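Local coordinates for cell division control protein 4 (Saccharomyces cerevisiae, PDB 3V7D) that recognises phosphorylated targets, such as the CDK inhibitor Sic1, as the substrate-binding F-box subunit of an SCF ubiquitin ligase that marks them for proteasomal degradation, at residues Phe130-Val135 / Val146-Ile150; Ala171-Val177 / Leu234-Ser238; Cys194-Glu200 / Tyr249-His254. The protein carries 1 engineered substitution. The contacts are given in a common frame with arbitrary orientation. Residue numbers count along the deposited sequence, not the author numbering.

Interaction 1 (Phe130-Val135 / Val146-Ile150); sequences FEDNYV and VYDSI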
# COMPACT_ATOMS: atom_id res chain seq x y z
N PHE B 130 -14.74 1.65 -7.61
CA PHE B 130 -14.67 2.73 -6.64
C PHE B 130 -13.42 3.53 -6.91
O PHE B 130 -12.32 3.13 -6.52
CB PHE B 130 -14.64 2.16 -5.22
CG PHE B 130 -14.58 3.21 -4.14
CD1 PHE B 130 -15.09 4.48 -4.36
CD2 PHE B 130 -14.01 2.93 -2.91
CE1 PHE B 130 -15.03 5.45 -3.38
CE2 PHE B 130 -13.95 3.89 -1.92
CZ PHE B 130 -14.46 5.15 -2.16
N GLU B 131 -13.57 4.65 -7.60
CA GLU B 131 -12.45 5.53 -7.94
C GLU B 131 -12.96 6.97 -8.00
O GLU B 131 -14.13 7.21 -8.29
CB GLU B 131 -11.86 5.19 -9.32
CG GLU B 131 -11.51 3.72 -9.57
CD GLU B 131 -10.30 3.25 -8.78
OE1 GLU B 131 -10.17 2.03 -8.58
OE2 GLU B 131 -9.49 4.11 -8.37
N ASP B 132 -12.06 7.92 -7.73
CA ASP B 132 -12.31 9.33 -8.03
C ASP B 132 -13.58 9.88 -7.41
O ASP B 132 -14.30 10.65 -8.05
CB ASP B 132 -12.40 9.51 -9.54
CG ASP B 132 -11.32 10.41 -10.09
OD1 ASP B 132 -10.78 11.23 -9.32
OD2 ASP B 132 -11.03 10.30 -11.30
N ASN B 133 -13.88 9.45 -6.18
CA ASN B 133 -15.09 9.88 -5.48
C ASN B 133 -16.38 9.40 -6.15
O ASN B 133 -17.47 9.87 -5.83
CB ASN B 133 -15.10 11.39 -5.28
CG ASN B 133 -13.81 11.89 -4.64
OD1 ASN B 133 -13.37 11.38 -3.62
ND2 ASN B 133 -13.19 12.89 -5.27
N TYR B 134 -16.25 8.45 -7.07
CA TYR B 134 -17.40 7.79 -7.66
C TYR B 134 -17.50 6.35 -7.17
O TYR B 134 -16.49 5.66 -7.04
CB TYR B 134 -17.30 7.74 -9.18
CG TYR B 134 -17.43 9.07 -9.89
CD1 TYR B 134 -18.56 9.86 -9.73
CD2 TYR B 134 -16.44 9.50 -10.76
CE1 TYR B 134 -18.68 11.07 -10.39
CE2 TYR B 134 -16.55 10.70 -11.43
CZ TYR B 134 -17.68 11.48 -11.25
OH TYR B 134 -17.79 12.68 -11.92
N VAL B 135 -18.72 5.91 -6.90
CA VAL B 135 -18.99 4.49 -6.75
C VAL B 135 -19.87 4.10 -7.92
O VAL B 135 -20.90 4.74 -8.17
CB VAL B 135 -19.69 4.14 -5.43
CG1 VAL B 135 -19.79 2.62 -5.28
CG2 VAL B 135 -18.94 4.73 -4.25
N VAL B 146 -24.32 5.28 -10.72
CA VAL B 146 -23.18 6.07 -10.29
C VAL B 146 -23.51 6.81 -9.00
O VAL B 146 -24.56 7.46 -8.89
CB VAL B 146 -22.77 7.10 -11.36
CG1 VAL B 146 -21.52 7.85 -10.93
CG2 VAL B 146 -22.54 6.41 -12.70
N TYR B 147 -22.61 6.71 -8.02
CA TYR B 147 -22.82 7.35 -6.73
C TYR B 147 -21.66 8.28 -6.38
O TYR B 147 -20.52 8.06 -6.79
CB TYR B 147 -22.96 6.29 -5.62
CG TYR B 147 -24.06 5.27 -5.82
CD1 TYR B 147 -23.90 4.20 -6.70
CD2 TYR B 147 -25.23 5.34 -5.08
CE1 TYR B 147 -24.89 3.25 -6.86
CE2 TYR B 147 -26.24 4.39 -5.23
CZ TYR B 147 -26.06 3.35 -6.12
OH TYR B 147 -27.05 2.41 -6.28
N ASP B 148 -21.97 9.31 -5.60
CA ASP B 148 -20.99 10.23 -5.05
C ASP B 148 -20.59 9.70 -3.68
O ASP B 148 -21.42 9.60 -2.78
CB ASP B 148 -21.66 11.61 -4.90
CG ASP B 148 -20.73 12.68 -4.36
OD1 ASP B 148 -19.73 12.37 -3.69
OD2 ASP B 148 -21.03 13.87 -4.60
N SER B 149 -19.31 9.36 -3.50
CA SER B 149 -18.87 8.78 -2.23
C SER B 149 -18.56 9.84 -1.17
O SER B 149 -18.46 9.52 0.01
CB SER B 149 -17.67 7.85 -2.43
OG SER B 149 -16.61 8.50 -3.11
N ILE B 150 -18.40 11.09 -1.60
CA ILE B 150 -18.14 12.18 -0.67
C ILE B 150 -19.43 12.59 0.05
O ILE B 150 -19.49 12.59 1.28
CB ILE B 150 -17.53 13.41 -1.38
CG1 ILE B 150 -16.17 13.06 -1.99
CG2 ILE B 150 -17.40 14.58 -0.41
CD1 ILE B 150 -15.54 14.21 -2.75
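Strands 125-131, 134-139 and 144-148 follow one another in the propeller blade of the first WD repeat; here the last two pair beside the turn that joins the first two. Val135 and Tyr147 form an antiparallel hydrogen-bonded pair: Val135 N donates to Tyr147 O (2.8 Å) and Tyr147 N to Val135 O (2.6 Å). The pairing extends into the turn, where Ser149 N donates almost linearly to Asn133 O (3.0 Å). The type I' turn from Glu131 to Tyr134 is closed by its own backbone bonds, Tyr134 N to Glu131 O (2.7 Å) and Glu131 N to Tyr134 O (3.1 Å). Asp148, ending the repeat where the WD motif has its aspartate, closes an Asx turn by accepting from Ile150 N at OD1 (2.8 Å); its OD2 bonds Asn151. Apolar contacts run alongside, Val135 CB to Tyr147 CB at 3.9 Å and Tyr134 CD1 to Val146 CG1 at 3.8 Å, while Ser149 OG meets the Phe130 ring edge, 3.4 Å from CE1. Backbone pairing thus satisfies the facing main-chain groups of Asn133, Val135, Tyr147 and Ser149, and Arg118 O the Tyr147 hydroxyl, allowing burial of Val135 and Tyr147 against the adjoining blade's strand 455-462.

Interaction 2 (Ala171-Val177 / Leu234-Ser238); sequences AHGGILV and LPKES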
# COMPACT_ATOMS: atom_id res chain seq x y z
N ALA B 171 -11.95 4.69 -16.08
CA ALA B 171 -10.72 5.14 -16.73
C ALA B 171 -10.13 6.36 -16.02
O ALA B 171 -9.18 6.24 -15.24
CB ALA B 171 -10.98 5.44 -18.20
N HIS B 172 -10.72 7.52 -16.30
CA HIS B 172 -10.26 8.79 -15.74
C HIS B 172 -11.25 9.86 -16.17
O HIS B 172 -11.91 9.72 -17.20
CB HIS B 172 -8.88 9.15 -16.28
CG HIS B 172 -8.87 9.41 -17.76
ND1 HIS B 172 -8.75 8.39 -18.69
CD2 HIS B 172 -8.97 10.56 -18.47
CE1 HIS B 172 -8.78 8.91 -19.91
NE2 HIS B 172 -8.91 10.22 -19.80
N GLY B 173 -11.35 10.93 -15.39
CA GLY B 173 -12.17 12.07 -15.75
C GLY B 173 -13.63 11.73 -16.00
O GLY B 173 -14.26 12.29 -16.90
N GLY B 174 -14.18 10.82 -15.21
CA GLY B 174 -15.58 10.46 -15.32
C GLY B 174 -15.91 9.59 -16.52
O GLY B 174 -17.07 9.47 -16.90
N ILE B 175 -14.88 8.99 -17.12
CA ILE B 175 -15.08 8.10 -18.25
C ILE B 175 -15.02 6.66 -17.78
O ILE B 175 -14.15 6.30 -16.99
CB ILE B 175 -13.99 8.32 -19.33
CG1 ILE B 175 -13.96 9.77 -19.80
CG2 ILE B 175 -14.20 7.38 -20.51
CD1 ILE B 175 -15.19 10.19 -20.58
N LEU B 176 -15.95 5.83 -18.24
CA LEU B 176 -15.93 4.42 -17.87
C LEU B 176 -16.31 3.49 -19.02
O LEU B 176 -17.00 3.89 -19.96
CB LEU B 176 -16.84 4.17 -16.66
CG LEU B 176 -18.35 4.27 -16.85
CD1 LEU B 176 -18.98 2.89 -16.85
CD2 LEU B 176 -18.98 5.13 -15.77
N VAL B 177 -15.86 2.24 -18.94
CA VAL B 177 -16.12 1.25 -19.97
C VAL B 177 -16.90 0.07 -19.38
O VAL B 177 -16.62 -0.37 -18.26
CB VAL B 177 -14.81 0.72 -20.58
CG1 VAL B 177 -15.09 -0.22 -21.74
CG2 VAL B 177 -13.94 1.89 -21.04
N LEU B 234 -9.16 3.61 -26.40
CA LEU B 234 -10.11 4.41 -25.64
C LEU B 234 -10.19 5.81 -26.24
O LEU B 234 -9.19 6.52 -26.30
CB LEU B 234 -9.69 4.51 -24.17
CG LEU B 234 -10.60 5.34 -23.25
CD1 LEU B 234 -11.94 4.65 -23.05
CD2 LEU B 234 -9.93 5.62 -21.92
N PRO B 235 -11.39 6.20 -26.71
CA PRO B 235 -11.62 7.50 -27.35
C PRO B 235 -11.26 8.68 -26.45
O PRO B 235 -11.51 8.64 -25.24
CB PRO B 235 -13.12 7.48 -27.64
CG PRO B 235 -13.46 6.03 -27.76
CD PRO B 235 -12.59 5.34 -26.75
N LYS B 236 -10.69 9.72 -27.05
CA LYS B 236 -10.29 10.92 -26.32
C LYS B 236 -11.47 11.87 -26.10
O LYS B 236 -12.49 11.78 -26.78
CB LYS B 236 -9.16 11.64 -27.05
CG LYS B 236 -8.92 11.17 -28.48
CD LYS B 236 -9.95 11.71 -29.46
CE LYS B 236 -9.73 11.15 -30.86
NZ LYS B 236 -9.83 9.67 -30.89
N GLU B 237 -11.32 12.79 -25.14
CA GLU B 237 -12.38 13.75 -24.82
C GLU B 237 -12.47 14.87 -25.86
O GLU B 237 -11.51 15.17 -26.56
CB GLU B 237 -12.18 14.34 -23.42
CG GLU B 237 -12.30 13.32 -22.29
CD GLU B 237 -10.96 12.81 -21.81
OE1 GLU B 237 -9.92 13.22 -22.36
OE2 GLU B 237 -10.94 11.99 -20.86
N SER B 238 -13.65 15.50 -25.94
CA SER B 238 -13.92 16.49 -26.98
C SER B 238 -13.79 17.94 -26.50
O SER B 238 -13.80 18.21 -25.30
CB SER B 238 -15.31 16.26 -27.58
OG SER B 238 -16.32 16.30 -26.57
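Leu234 has more of its surface covered here than any other residue of the two segments. Its side chain points at the hairpin and places CD2 3.9 Å from Ala171 CB and 4.0 Å from His172 CE1, while CD1 lies 4.0 Å from Val177 CG2 and 4.4 Å from Ile175 CG2. Leu234 therefore spans both arms of the hairpin, beside the type I' turn that runs from His172 to Ile175, with Gly173 and Gly174 taking its two positive-phi positions. That turn links strands 165-170 and 175-180 in the blade of the second WD repeat, whereas 234-238 leaves strand 229-233 of the third, so the contact packs neighbouring blades of the β-propeller together; Ile211 and Ile220 of the third blade line the same interface. Glu237, exposed, ranks next in covered area. Its OE2 accepts a weak hydrogen bond from His172 NE2 (2.9 Å, 117° at the hydrogen). The same OE2 lies 3.9 Å from Ile175 CG1, at the margin of the apolar patch.

Interaction 3 (Cys194-Glu200 / Tyr249-His254); sequences CCTHVFE and YPLVFH. Unlike the reference sequence in segment 194-200: Glu200 (reference Lys).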
# COMPACT_ATOMS: atom_id res chain seq x y z
N CYS B 194 -24.25 10.10 -20.27
CA CYS B 194 -24.67 9.31 -21.43
C CYS B 194 -23.59 8.36 -21.92
O CYS B 194 -22.43 8.44 -21.51
CB CYS B 194 -25.08 10.24 -22.58
SG CYS B 194 -23.68 11.08 -23.38
N CYS B 195 -23.99 7.46 -22.81
CA CYS B 195 -23.05 6.61 -23.52
C CYS B 195 -22.49 7.37 -24.72
O CYS B 195 -23.24 8.01 -25.46
CB CYS B 195 -23.73 5.33 -24.00
SG CYS B 195 -22.67 4.24 -24.96
N THR B 196 -21.17 7.32 -24.90
CA THR B 196 -20.55 8.03 -26.02
C THR B 196 -20.20 7.09 -27.18
O THR B 196 -20.20 7.51 -28.34
CB THR B 196 -19.30 8.81 -25.59
OG1 THR B 196 -18.38 7.93 -24.92
CG2 THR B 196 -19.67 9.95 -24.66
N HIS B 197 -19.90 5.84 -26.86
CA HIS B 197 -19.52 4.86 -27.89
C HIS B 197 -20.09 3.48 -27.60
O HIS B 197 -20.08 3.02 -26.45
CB HIS B 197 -17.99 4.76 -28.00
CG HIS B 197 -17.31 6.07 -28.30
ND1 HIS B 197 -17.14 7.05 -27.35
CD2 HIS B 197 -16.76 6.54 -29.44
CE1 HIS B 197 -16.51 8.08 -27.89
NE2 HIS B 197 -16.27 7.80 -29.16
N VAL B 198 -20.58 2.82 -28.64
CA VAL B 198 -20.97 1.42 -28.54
C VAL B 198 -20.15 0.59 -29.54
O VAL B 198 -20.33 0.72 -30.75
CB VAL B 198 -22.46 1.21 -28.83
CG1 VAL B 198 -22.83 -0.26 -28.72
CG2 VAL B 198 -23.31 2.05 -27.88
N PHE B 199 -19.26 -0.25 -29.02
CA PHE B 199 -18.41 -1.08 -29.87
C PHE B 199 -18.95 -2.50 -29.99
O PHE B 199 -19.02 -3.24 -29.01
CB PHE B 199 -16.97 -1.13 -29.33
CG PHE B 199 -16.27 0.20 -29.30
CD1 PHE B 199 -16.71 1.25 -30.09
CD2 PHE B 199 -15.17 0.39 -28.49
CE1 PHE B 199 -16.07 2.47 -30.06
CE2 PHE B 199 -14.52 1.61 -28.46
CZ PHE B 199 -14.97 2.65 -29.25
N GLU B 200 -19.34 -2.87 -31.20
CA GLU B 200 -19.79 -4.24 -31.46
C GLU B 200 -18.65 -5.02 -32.10
O GLU B 200 -17.71 -4.43 -32.63
CB GLU B 200 -21.04 -4.25 -32.34
CG GLU B 200 -22.22 -3.50 -31.73
CD GLU B 200 -23.50 -3.65 -32.54
OE1 GLU B 200 -23.56 -4.53 -33.42
OE2 GLU B 200 -24.45 -2.88 -32.29
N TYR B 249 -24.52 11.21 -29.88
CA TYR B 249 -24.27 10.15 -28.91
C TYR B 249 -25.48 9.24 -28.73
O TYR B 249 -26.61 9.72 -28.64
CB TYR B 249 -23.85 10.74 -27.56
CG TYR B 249 -22.47 11.37 -27.57
CD1 TYR B 249 -21.40 10.75 -28.21
CD2 TYR B 249 -22.25 12.60 -26.95
CE1 TYR B 249 -20.15 11.33 -28.22
CE2 TYR B 249 -20.99 13.18 -26.96
CZ TYR B 249 -19.95 12.54 -27.60
OH TYR B 249 -18.70 13.12 -27.61
N PRO B 250 -25.24 7.91 -28.68
CA PRO B 250 -23.91 7.31 -28.73
C PRO B 250 -23.41 7.09 -30.16
O PRO B 250 -24.21 6.85 -31.07
CB PRO B 250 -24.13 5.96 -28.06
CG PRO B 250 -25.53 5.60 -28.43
CD PRO B 250 -26.29 6.90 -28.46
N LEU B 251 -22.10 7.17 -30.34
CA LEU B 251 -21.48 6.81 -31.60
C LEU B 251 -21.45 5.29 -31.70
O LEU B 251 -20.66 4.63 -31.03
CB LEU B 251 -20.05 7.35 -31.68
CG LEU B 251 -19.83 8.74 -32.27
CD1 LEU B 251 -20.58 9.81 -31.49
CD2 LEU B 251 -18.35 9.06 -32.34
N VAL B 252 -22.33 4.74 -32.53
CA VAL B 252 -22.44 3.29 -32.66
C VAL B 252 -21.55 2.78 -33.80
O VAL B 252 -21.55 3.33 -34.90
CB VAL B 252 -23.90 2.87 -32.91
CG1 VAL B 252 -24.03 1.35 -32.90
CG2 VAL B 252 -24.82 3.49 -31.86
N PHE B 253 -20.80 1.72 -33.52
CA PHE B 253 -19.93 1.10 -34.52
C PHE B 253 -20.29 -0.37 -34.71
O PHE B 253 -19.81 -1.24 -33.97
CB PHE B 253 -18.46 1.23 -34.12
CG PHE B 253 -17.97 2.65 -34.10
CD1 PHE B 253 -18.16 3.44 -32.97
CD2 PHE B 253 -17.33 3.19 -35.19
CE1 PHE B 253 -17.71 4.74 -32.95
CE2 PHE B 253 -16.88 4.49 -35.17
CZ PHE B 253 -17.07 5.27 -34.04
N HIS B 254 -21.13 -0.65 -35.70
CA HIS B 254 -21.64 -1.99 -35.95
C HIS B 254 -20.58 -2.95 -36.49
O HIS B 254 -20.73 -4.16 -36.37
CB HIS B 254 -22.83 -1.94 -36.92
CG HIS B 254 -23.98 -1.12 -36.42
ND1 HIS B 254 -24.93 -1.62 -35.55
CD2 HIS B 254 -24.35 0.16 -36.67
CE1 HIS B 254 -25.82 -0.69 -35.29
NE2 HIS B 254 -25.49 0.41 -35.95
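A four-stranded propeller blade gains an extra edge strand here: 251-253, part of the long excursion between strands 229-233 and 262-266 of the next blade, lines up parallel to the outer strand 194-199, the short axes only 4° apart and 4.7 Å at closest approach. Four backbone hydrogen bonds alternate between them. Leu251 N donates to Thr196 O (2.8 Å), Val198 N to Leu251 O (3.0 Å), Phe253 N to Val198 O (3.0 Å) and Glu200 N to Phe253 O (3.2 Å). His197 and Phe199 bond back to strand 185-189, where Thr196 and His197 form a classic β bulge opposite Val187. One sheet face carries His197, Phe199, Leu251 and Phe253; Phe199 CE1 and Phe253 CD1 come within 3.7 Å, and His197 and Phe199 also meet Tyr261 and Trp232. On the opposite face Val198 CG2 touches Pro250 CB (4.0 Å). Before the pairing, a cis peptide joins Tyr249 to Pro250, and the Tyr249 ring receives Thr196 CG2 over its face (CH-π, 3.9 Å from the centroid). Glu200, a lysine in the reference sequence, brings OE2 to 3.5 Å from His254 ND1. Main-chain bonds hold the strands together whatever the side chains, so register is probably set by side-chain contacts: Tyr249 with Thr196, Phe199 with Phe253 on the aromatic face, Val198 with Val252 and Pro250 on the aliphatic one.

How the interactions relate
All three contacts belong to the WD40 propeller and are partly buried, combining buried residues (Val135 and Tyr147; Ile175 and Val177; His197 and Phe199) with exposed ones (Asn133; Glu237; His254). Interaction 1 lies within one blade, interaction 2 between two blades, and interaction 3 at a blade's outer edge. Main-chain hydrogen bonds dominate interactions 1 and 3, antiparallel in the first and parallel in the last, whereas interaction 2 has no backbone bond between its segments and relies on side chains. Interactions 2 and 3 share a sheet and the same excursion of the chain, and they touch where Pro235 CB meets His197 CE1 (3.5 Å). Interactions 1 and 2 meet through Tyr134 CE2 and Gly174 CA (4.0 Å), turn beside turn.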